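Local coordinates for protein lovastatin nonaketide synthase, polyketide synthase component (Aspergillus terreus, PDB 7CPX) that builds the nonaketide dihydromonacolin L from malonyl-CoA, SAM and NADPH as an iterative, homodimeric polyketide synthase working with lovC in lovastatin biosynthesis, at residues 2329-2333 and 2369-2374. The protein carries 2 engineered substitutions. Residue numbers count along the deposited sequence, not the author numbering.
Sequences STIDI and LFAEAV
Ile2331 drives its branched side chain into the groove between Leu2369 and Ala2373, one helical turn apart: its CG2 sits 3.3 Å from Leu2369 CD1 and 3.3 Å from Ala2373 CB. Its chi1 is p and chi2 t, which carries CD1 towards Phe2370, 4.4 Å from that residue's CB and level with the edge of its ring. The strand, 2329-2333, is extended, with Ser2329 and Ile2331 pointing their CA-CB bonds at the helix and Thr2330 and Asp2332 pointing theirs away; Asp2332, at phi/psi -87/86, centres an inverse gamma turn. Residues 2369-2374 are regular alpha-helix, with Ala2373 N bonded to Leu2369 O at 2.9 Å. The axes of segments 2329-2333 and 2369-2374 run roughly antiparallel, at 154°, with a closest approach of 8.0 Å. This is a helix laid on a parallel Rossmann-type sheet, in the ketoreductase domain: strand 2329-2333 lies between strands 2288-2294 and 2400-2402, and the chain leaves it to return as helix 2363-2385 across one face. At the start of the strand, Ser2329 and Ala2373 have the closest CA atoms, 5.8 Å apart, and the p rotamer of Ser2329 lets OG give a weak hydrogen bond to Ala2373 O at 2.9 Å. At the other end, Leu2369 (chi1 t, chi2 p) reaches with CD2 to within 3.6 Å of Ile2333 CG1; Ile2333 also belongs to the NADP pocket. The CA-CB bond of Phe2370 points sideways; with chi1 t, its ring packs edge-to-face with Phe2288 and touches Trp2175 of helix 2167-2178. The end of Glu2372 leads away from the strand, its carboxylate salt-bridged to Arg1819.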
# COMPACT_ATOMS: atom_id res chain seq x y z
N SER A 2329 -19.01 44.40 44.51
CA SER A 2329 -17.66 44.29 43.97
C SER A 2329 -17.61 45.13 42.70
O SER A 2329 -18.64 45.55 42.16
CB SER A 2329 -17.29 42.84 43.67
OG SER A 2329 -18.22 42.24 42.78
N THR A 2330 -16.39 45.37 42.23
CA THR A 2330 -16.16 46.08 40.98
C THR A 2330 -15.12 45.33 40.16
O THR A 2330 -14.24 44.66 40.70
CB THR A 2330 -15.68 47.51 41.22
OG1 THR A 2330 -14.56 47.51 42.10
CG2 THR A 2330 -16.79 48.35 41.82
N ILE A 2331 -15.24 45.46 38.84
CA ILE A 2331 -14.31 44.88 37.89
C ILE A 2331 -13.74 46.02 37.07
O ILE A 2331 -14.48 46.68 36.32
CB ILE A 2331 -14.97 43.82 37.00
CG1 ILE A 2331 -16.25 44.37 36.36
CG2 ILE A 2331 -15.30 42.60 37.82
CD1 ILE A 2331 -17.00 43.35 35.54
N ASP A 2332 -12.44 46.28 37.20
CA ASP A 2332 -11.79 47.35 36.46
C ASP A 2332 -11.36 46.77 35.11
O ASP A 2332 -10.23 46.31 34.92
CB ASP A 2332 -10.62 47.91 37.24
CG ASP A 2332 -10.97 48.19 38.69
OD1 ASP A 2332 -10.97 47.23 39.49
OD2 ASP A 2332 -11.26 49.35 39.03
N ILE A 2333 -12.29 46.79 34.18
CA ILE A 2333 -12.12 46.12 32.90
C ILE A 2333 -11.20 46.94 32.00
O ILE A 2333 -11.21 48.18 32.02
CB ILE A 2333 -13.49 45.89 32.22
CG1 ILE A 2333 -14.44 45.14 33.16
CG2 ILE A 2333 -13.30 45.09 30.95
CD1 ILE A 2333 -15.89 45.37 32.84
N LEU A 2369 -14.00 37.38 34.56
CA LEU A 2369 -13.77 38.48 35.48
C LEU A 2369 -15.02 38.80 36.29
O LEU A 2369 -14.95 38.98 37.51
CB LEU A 2369 -13.29 39.70 34.71
CG LEU A 2369 -13.34 41.07 35.39
CD1 LEU A 2369 -12.55 41.09 36.68
CD2 LEU A 2369 -12.82 42.13 34.43
N PHE A 2370 -16.17 38.85 35.62
CA PHE A 2370 -17.42 39.09 36.33
C PHE A 2370 -17.73 37.96 37.30
O PHE A 2370 -18.22 38.19 38.41
CB PHE A 2370 -18.56 39.26 35.33
CG PHE A 2370 -19.91 39.42 35.97
CD1 PHE A 2370 -20.67 38.32 36.30
CD2 PHE A 2370 -20.41 40.68 36.24
CE1 PHE A 2370 -21.90 38.46 36.89
CE2 PHE A 2370 -21.65 40.83 36.83
CZ PHE A 2370 -22.40 39.72 37.15
N ALA A 2371 -17.46 36.72 36.89
CA ALA A 2371 -17.69 35.58 37.76
C ALA A 2371 -16.84 35.68 39.01
O ALA A 2371 -17.32 35.45 40.13
CB ALA A 2371 -17.36 34.29 37.01
N GLU A 2372 -15.56 36.03 38.85
CA GLU A 2372 -14.69 36.15 40.00
C GLU A 2372 -15.09 37.33 40.87
O GLU A 2372 -14.92 37.28 42.09
CB GLU A 2372 -13.24 36.30 39.54
CG GLU A 2372 -12.24 36.13 40.67
CD GLU A 2372 -11.80 34.70 40.87
OE1 GLU A 2372 -11.90 33.90 39.91
OE2 GLU A 2372 -11.35 34.36 41.98
N ALA A 2373 -15.64 38.39 40.28
CA ALA A 2373 -16.14 39.50 41.08
C ALA A 2373 -17.35 39.07 41.91
O ALA A 2373 -17.48 39.44 43.08
CB ALA A 2373 -16.51 40.68 40.19
N VAL A 2374 -18.25 38.29 41.31
CA VAL A 2374 -19.39 37.76 42.06
C VAL A 2374 -18.90 36.88 43.20
O VAL A 2374 -19.39 36.96 44.33
CB VAL A 2374 -20.33 36.98 41.12
CG1 VAL A 2374 -21.39 36.25 41.92
CG2 VAL A 2374 -20.97 37.92 40.12